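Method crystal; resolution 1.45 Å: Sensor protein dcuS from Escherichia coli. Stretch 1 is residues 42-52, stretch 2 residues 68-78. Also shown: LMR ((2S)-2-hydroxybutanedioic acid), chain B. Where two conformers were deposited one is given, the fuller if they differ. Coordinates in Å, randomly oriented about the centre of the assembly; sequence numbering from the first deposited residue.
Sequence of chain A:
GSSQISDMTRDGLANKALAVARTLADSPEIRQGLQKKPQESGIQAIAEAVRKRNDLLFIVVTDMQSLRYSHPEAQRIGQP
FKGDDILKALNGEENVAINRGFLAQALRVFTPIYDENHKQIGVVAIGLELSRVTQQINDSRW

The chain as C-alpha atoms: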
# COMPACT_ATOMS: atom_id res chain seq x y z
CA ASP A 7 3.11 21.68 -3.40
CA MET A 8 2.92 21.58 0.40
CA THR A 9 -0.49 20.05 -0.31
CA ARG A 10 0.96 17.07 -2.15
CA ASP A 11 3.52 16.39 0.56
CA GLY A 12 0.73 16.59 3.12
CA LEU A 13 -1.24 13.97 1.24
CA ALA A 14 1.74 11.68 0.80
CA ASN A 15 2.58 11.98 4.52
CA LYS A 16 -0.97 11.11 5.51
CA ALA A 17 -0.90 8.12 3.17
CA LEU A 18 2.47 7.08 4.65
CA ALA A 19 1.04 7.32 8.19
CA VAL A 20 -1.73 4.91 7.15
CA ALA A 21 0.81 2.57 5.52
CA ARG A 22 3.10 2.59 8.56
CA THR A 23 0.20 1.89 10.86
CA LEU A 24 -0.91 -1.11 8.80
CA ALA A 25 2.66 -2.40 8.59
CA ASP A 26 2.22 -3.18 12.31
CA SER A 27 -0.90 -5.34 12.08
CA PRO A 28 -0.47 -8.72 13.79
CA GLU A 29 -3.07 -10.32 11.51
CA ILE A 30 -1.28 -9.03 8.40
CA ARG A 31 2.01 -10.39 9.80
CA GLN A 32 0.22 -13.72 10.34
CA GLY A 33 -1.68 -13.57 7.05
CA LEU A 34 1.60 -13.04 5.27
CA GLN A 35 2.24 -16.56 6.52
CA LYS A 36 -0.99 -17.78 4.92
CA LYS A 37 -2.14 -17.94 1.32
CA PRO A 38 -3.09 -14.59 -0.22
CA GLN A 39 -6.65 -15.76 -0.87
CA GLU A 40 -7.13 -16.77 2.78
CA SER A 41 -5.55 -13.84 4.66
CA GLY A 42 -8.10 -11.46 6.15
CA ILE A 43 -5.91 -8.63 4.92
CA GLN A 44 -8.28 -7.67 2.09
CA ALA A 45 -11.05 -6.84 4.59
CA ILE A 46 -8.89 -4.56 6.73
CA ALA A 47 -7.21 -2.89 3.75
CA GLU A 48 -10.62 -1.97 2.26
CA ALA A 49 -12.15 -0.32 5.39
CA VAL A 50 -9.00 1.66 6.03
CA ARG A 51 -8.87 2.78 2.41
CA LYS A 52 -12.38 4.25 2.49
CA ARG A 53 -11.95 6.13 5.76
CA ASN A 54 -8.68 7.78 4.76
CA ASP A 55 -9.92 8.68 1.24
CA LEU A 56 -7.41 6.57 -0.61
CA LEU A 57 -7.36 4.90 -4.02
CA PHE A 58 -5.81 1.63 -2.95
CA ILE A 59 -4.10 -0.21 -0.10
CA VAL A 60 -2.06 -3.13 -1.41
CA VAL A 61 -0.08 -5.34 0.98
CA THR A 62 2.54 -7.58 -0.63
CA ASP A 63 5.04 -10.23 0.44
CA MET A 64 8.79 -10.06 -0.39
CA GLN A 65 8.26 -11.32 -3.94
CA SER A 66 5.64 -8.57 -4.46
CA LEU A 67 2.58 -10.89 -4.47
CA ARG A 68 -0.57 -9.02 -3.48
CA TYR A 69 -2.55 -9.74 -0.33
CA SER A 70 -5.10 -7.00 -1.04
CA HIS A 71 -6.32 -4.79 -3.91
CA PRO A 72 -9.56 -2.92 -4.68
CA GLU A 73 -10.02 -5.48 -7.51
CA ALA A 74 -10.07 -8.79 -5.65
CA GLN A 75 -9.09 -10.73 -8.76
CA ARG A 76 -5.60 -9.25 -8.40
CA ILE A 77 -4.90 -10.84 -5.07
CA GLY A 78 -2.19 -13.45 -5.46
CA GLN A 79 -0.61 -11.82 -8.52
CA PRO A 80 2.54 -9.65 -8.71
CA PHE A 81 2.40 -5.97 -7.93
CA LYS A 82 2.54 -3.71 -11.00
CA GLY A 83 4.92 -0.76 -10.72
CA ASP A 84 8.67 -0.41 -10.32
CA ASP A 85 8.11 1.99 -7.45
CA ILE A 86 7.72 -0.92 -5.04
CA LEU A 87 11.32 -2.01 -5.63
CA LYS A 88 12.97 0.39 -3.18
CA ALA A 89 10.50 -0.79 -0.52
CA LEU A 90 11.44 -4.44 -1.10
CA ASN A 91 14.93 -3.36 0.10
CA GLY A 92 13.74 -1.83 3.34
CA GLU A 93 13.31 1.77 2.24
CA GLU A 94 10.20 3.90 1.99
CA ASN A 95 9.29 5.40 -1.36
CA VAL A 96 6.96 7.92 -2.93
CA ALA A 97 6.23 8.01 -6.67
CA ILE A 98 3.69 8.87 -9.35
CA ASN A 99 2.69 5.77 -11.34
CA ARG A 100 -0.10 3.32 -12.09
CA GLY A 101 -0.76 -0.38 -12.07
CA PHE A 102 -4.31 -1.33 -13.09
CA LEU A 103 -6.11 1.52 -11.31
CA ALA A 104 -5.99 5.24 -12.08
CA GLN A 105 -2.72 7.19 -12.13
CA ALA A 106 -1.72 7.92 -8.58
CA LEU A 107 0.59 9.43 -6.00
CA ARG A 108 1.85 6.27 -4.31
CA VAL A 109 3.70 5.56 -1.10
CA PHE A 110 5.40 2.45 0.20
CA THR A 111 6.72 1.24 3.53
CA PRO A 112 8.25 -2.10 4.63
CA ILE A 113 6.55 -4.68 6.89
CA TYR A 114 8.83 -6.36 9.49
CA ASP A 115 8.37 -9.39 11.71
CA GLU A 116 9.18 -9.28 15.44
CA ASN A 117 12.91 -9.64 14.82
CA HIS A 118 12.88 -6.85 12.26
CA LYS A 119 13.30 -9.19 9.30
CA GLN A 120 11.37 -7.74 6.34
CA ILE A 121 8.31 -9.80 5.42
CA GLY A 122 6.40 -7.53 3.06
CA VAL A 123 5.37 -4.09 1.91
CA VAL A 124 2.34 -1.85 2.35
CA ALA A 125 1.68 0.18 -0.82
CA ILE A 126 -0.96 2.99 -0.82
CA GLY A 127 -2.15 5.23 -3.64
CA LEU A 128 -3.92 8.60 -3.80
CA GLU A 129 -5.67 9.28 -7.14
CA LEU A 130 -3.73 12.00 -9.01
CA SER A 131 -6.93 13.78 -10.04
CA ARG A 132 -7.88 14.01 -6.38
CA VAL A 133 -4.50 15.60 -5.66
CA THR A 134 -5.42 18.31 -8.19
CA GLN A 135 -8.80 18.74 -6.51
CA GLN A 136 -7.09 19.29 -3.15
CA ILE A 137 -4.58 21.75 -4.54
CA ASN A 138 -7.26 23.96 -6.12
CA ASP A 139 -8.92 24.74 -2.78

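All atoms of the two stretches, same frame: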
# COMPACT_ATOMS: atom_id res chain seq x y z
N GLY A 42 -7.24 -12.22 5.26
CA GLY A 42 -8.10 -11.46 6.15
C GLY A 42 -7.63 -10.03 5.97
O GLY A 42 -8.22 -9.07 6.49
N ILE A 43 -6.54 -9.90 5.22
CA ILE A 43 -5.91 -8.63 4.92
C ILE A 43 -6.79 -7.76 4.01
O ILE A 43 -6.95 -6.56 4.25
CB ILE A 43 -4.53 -8.89 4.28
CG1 ILE A 43 -3.67 -9.71 5.25
CG2 ILE A 43 -3.85 -7.58 3.93
CD1 ILE A 43 -2.32 -10.14 4.73
N GLN A 44 -7.40 -8.38 3.00
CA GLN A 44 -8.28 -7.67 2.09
C GLN A 44 -9.34 -6.86 2.83
O GLN A 44 -9.54 -5.68 2.55
CB GLN A 44 -8.94 -8.66 1.14
CG GLN A 44 -9.96 -8.04 0.19
CD GLN A 44 -9.32 -7.22 -0.93
OE1 GLN A 44 -8.10 -7.02 -0.97
NE2 GLN A 44 -10.15 -6.76 -1.86
N ALA A 45 -10.01 -7.50 3.80
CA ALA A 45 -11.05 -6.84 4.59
C ALA A 45 -10.59 -5.58 5.33
O ALA A 45 -11.25 -4.53 5.29
CB ALA A 45 -11.64 -7.83 5.60
N ILE A 46 -9.44 -5.68 5.98
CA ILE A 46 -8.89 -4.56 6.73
C ILE A 46 -8.43 -3.46 5.79
O ILE A 46 -8.72 -2.28 6.00
CB ILE A 46 -7.72 -5.01 7.60
CG1 ILE A 46 -8.22 -6.04 8.63
CG2 ILE A 46 -7.07 -3.81 8.28
CD1 ILE A 46 -7.12 -6.72 9.39
N ALA A 47 -7.72 -3.85 4.73
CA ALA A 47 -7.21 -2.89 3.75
C ALA A 47 -8.35 -2.06 3.15
O ALA A 47 -8.24 -0.84 2.99
CB ALA A 47 -6.43 -3.62 2.65
N GLU A 48 -9.48 -2.69 2.84
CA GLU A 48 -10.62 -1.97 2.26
C GLU A 48 -11.32 -0.93 3.17
O GLU A 48 -11.66 0.19 2.72
CB GLU A 48 -11.62 -2.98 1.71
CG GLU A 48 -11.09 -3.70 0.48
CD GLU A 48 -10.92 -2.75 -0.70
OE1 GLU A 48 -11.95 -2.19 -1.12
OE2 GLU A 48 -9.78 -2.57 -1.19
N ALA A 49 -11.52 -1.27 4.45
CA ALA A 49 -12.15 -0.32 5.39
C ALA A 49 -11.23 0.87 5.61
O ALA A 49 -11.67 2.04 5.58
CB ALA A 49 -12.43 -1.02 6.72
N VAL A 50 -9.94 0.59 5.80
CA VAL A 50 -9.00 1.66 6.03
C VAL A 50 -8.89 2.58 4.81
O VAL A 50 -8.74 3.79 4.94
CB VAL A 50 -7.64 1.06 6.35
CG1 VAL A 50 -6.61 2.14 6.48
CG2 VAL A 50 -7.76 0.26 7.66
N ARG A 51 -8.98 2.00 3.63
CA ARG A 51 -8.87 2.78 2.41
C ARG A 51 -9.99 3.82 2.33
O ARG A 51 -9.75 5.00 2.08
CB ARG A 51 -8.95 1.85 1.21
CG ARG A 51 -8.47 2.48 -0.08
CD ARG A 51 -8.86 1.60 -1.25
NE ARG A 51 -10.28 1.74 -1.55
CZ ARG A 51 -11.02 0.79 -2.11
NH1 ARG A 51 -10.47 -0.38 -2.43
NH2 ARG A 51 -12.30 1.01 -2.37
N LYS A 52 -11.22 3.36 2.53
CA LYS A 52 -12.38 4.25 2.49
C LYS A 52 -12.29 5.42 3.49
O LYS A 52 -12.45 6.59 3.13
CB LYS A 52 -13.63 3.42 2.76
CG LYS A 52 -14.91 4.23 2.87
CD LYS A 52 -16.11 3.32 3.06
CE LYS A 52 -17.42 4.10 3.11
NZ LYS A 52 -18.59 3.18 3.06
N ARG A 68 0.44 -9.78 -4.20
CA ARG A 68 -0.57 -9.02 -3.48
C ARG A 68 -1.44 -9.79 -2.51
O ARG A 68 -1.91 -10.89 -2.84
CB ARG A 68 -1.52 -8.33 -4.46
CG ARG A 68 -0.87 -7.45 -5.51
CD ARG A 68 -1.99 -6.67 -6.14
NE ARG A 68 -1.59 -5.94 -7.35
CZ ARG A 68 -1.47 -6.51 -8.56
NH1 ARG A 68 -1.68 -7.81 -8.73
NH2 ARG A 68 -1.18 -5.76 -9.62
N TYR A 69 -1.66 -9.19 -1.34
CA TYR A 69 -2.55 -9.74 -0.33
C TYR A 69 -3.86 -8.95 -0.26
O TYR A 69 -4.79 -9.31 0.46
CB TYR A 69 -1.85 -9.75 1.02
CG TYR A 69 -1.07 -11.01 1.21
CD1 TYR A 69 0.03 -11.32 0.41
CD2 TYR A 69 -1.47 -11.94 2.17
CE1 TYR A 69 0.71 -12.52 0.57
CE2 TYR A 69 -0.81 -13.13 2.33
CZ TYR A 69 0.28 -13.42 1.54
OH TYR A 69 0.93 -14.61 1.73
N SER A 70 -3.92 -7.84 -0.99
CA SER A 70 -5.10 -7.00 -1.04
C SER A 70 -5.03 -6.12 -2.29
O SER A 70 -3.94 -5.88 -2.82
CB SER A 70 -5.21 -6.11 0.20
OG SER A 70 -4.09 -5.23 0.33
N HIS A 71 -6.20 -5.68 -2.75
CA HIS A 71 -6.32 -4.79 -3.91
C HIS A 71 -7.80 -4.45 -4.06
O HIS A 71 -8.63 -5.29 -3.75
CB HIS A 71 -5.88 -5.48 -5.19
CG HIS A 71 -5.67 -4.55 -6.35
ND1 HIS A 71 -6.69 -4.09 -7.16
CD2 HIS A 71 -4.52 -4.02 -6.84
CE1 HIS A 71 -6.18 -3.31 -8.10
NE2 HIS A 71 -4.87 -3.25 -7.93
N PRO A 72 -8.13 -3.23 -4.53
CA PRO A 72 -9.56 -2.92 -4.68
C PRO A 72 -10.27 -3.91 -5.61
O PRO A 72 -11.47 -4.14 -5.46
CB PRO A 72 -9.56 -1.51 -5.25
CG PRO A 72 -8.35 -0.90 -4.61
CD PRO A 72 -7.32 -2.02 -4.69
N GLU A 73 -9.52 -4.47 -6.57
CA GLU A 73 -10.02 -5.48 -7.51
C GLU A 73 -9.54 -6.81 -6.95
O GLU A 73 -8.37 -7.20 -7.11
CB GLU A 73 -9.45 -5.25 -8.91
CG GLU A 73 -9.83 -3.89 -9.48
CD GLU A 73 -9.24 -3.63 -10.85
OE1 GLU A 73 -8.48 -4.49 -11.37
OE2 GLU A 73 -9.55 -2.56 -11.40
N ALA A 74 -10.44 -7.53 -6.29
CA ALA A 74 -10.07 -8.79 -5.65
C ALA A 74 -9.41 -9.81 -6.56
O ALA A 74 -8.63 -10.63 -6.10
CB ALA A 74 -11.29 -9.40 -4.96
N GLN A 75 -9.72 -9.77 -7.85
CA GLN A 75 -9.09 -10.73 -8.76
C GLN A 75 -7.57 -10.57 -8.83
O GLN A 75 -6.87 -11.45 -9.34
CB GLN A 75 -9.64 -10.53 -10.18
CG GLN A 75 -9.27 -9.16 -10.74
CD GLN A 75 -9.71 -8.96 -12.17
OE1 GLN A 75 -9.60 -7.86 -12.71
NE2 GLN A 75 -10.20 -10.02 -12.80
N ARG A 76 -7.04 -9.47 -8.32
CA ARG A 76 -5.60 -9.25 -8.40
C ARG A 76 -4.81 -9.77 -7.23
O ARG A 76 -3.58 -9.72 -7.21
CB ARG A 76 -5.33 -7.77 -8.65
CG ARG A 76 -5.97 -7.35 -9.97
CD ARG A 76 -5.51 -6.02 -10.48
NE ARG A 76 -6.20 -5.69 -11.72
CZ ARG A 76 -5.94 -6.23 -12.91
NH1 ARG A 76 -4.99 -7.15 -13.06
NH2 ARG A 76 -6.63 -5.84 -13.97
N ILE A 77 -5.53 -10.27 -6.24
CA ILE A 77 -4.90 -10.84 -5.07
C ILE A 77 -4.18 -12.11 -5.53
O ILE A 77 -4.71 -12.90 -6.31
CB ILE A 77 -5.95 -11.15 -4.01
CG1 ILE A 77 -6.59 -9.84 -3.58
CG2 ILE A 77 -5.32 -11.89 -2.83
CD1 ILE A 77 -7.70 -9.99 -2.60
N GLY A 78 -2.95 -12.29 -5.05
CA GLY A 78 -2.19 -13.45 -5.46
C GLY A 78 -1.33 -13.27 -6.70
O GLY A 78 -0.61 -14.19 -7.09
C1 LMR B . -0.79 -2.66 -7.92
O1A LMR B . -1.54 -3.19 -7.13
O1B LMR B . -0.31 -3.31 -8.87
C2 LMR B . -0.78 -1.16 -7.93
O2 LMR B . -0.01 -0.64 -9.10
C3 LMR B . -2.18 -0.54 -7.75
C4 LMR B . -2.91 -0.51 -9.11
O4A LMR B . -3.32 -1.57 -9.59
O4B LMR B . -3.02 0.58 -9.74
O HOH W 1 -6.50 -10.72 1.94
O HOH W 2 -12.98 -1.97 -3.97

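A primary amide can serve an irregular backbone as a substitute peptide, donating and accepting at once, and the sensor protein DcuS gives a compact example. A helix that begins at Ile43, just after the N-cap residue Gly42, lies against the largely loop-like segment 68–78. The closest CA atoms across the two segments are those of Gln44 and Ser70, 4.5 Å apart.

Arg68, at the start of the loop, makes no contact with the helix; its guanidinium instead binds malate, with NE 2.8 Å from LMR O1A and NH2 2.7 Å from LMR O1B. Tyr69 opens the interface. Its ring atom CD2 lies 3.2 Å from Ile43 CD1, a tight apolar contact, while its carbonyl is reached through water: water 1 accepts from Gln44 N (2.7 Å) and donates to Tyr69 O (2.7 Å), satisfying an amide in the first turn of the helix, where no preceding turn supplies a carbonyl. Ser70 points toward the helix, its OG 3.7 Å from Ala47 CB.

At His71 the principle appears in full. His71 N donates to Gln44 OE1 (2.9 Å), and Gln44 NE2 donates to His71 O (2.8 Å), so one side chain satisfies both polar backbone groups of one residue. The CA-to-CB bond of His71 points away from the helix, and its imidazole binds malate, with His71 NE2 2.8 Å from LMR O4A, while His71 ND1 accepts from Glu73 N at 2.9 Å.

Pro72 meets a charged pair within the helix: Arg51 NH1 sits 2.6 Å from Glu48 OE2 in a salt bridge and 3.1 Å from Pro72 CG. Water 2 donates to both Glu48 OE1 and Pro72 O, each at 3.0 Å. Beyond the 3-10 segment 74–76, Ile77 turns back toward the helix, placing CD1 3.4 Å from Gln44 OE1 and packing against the bonded amide.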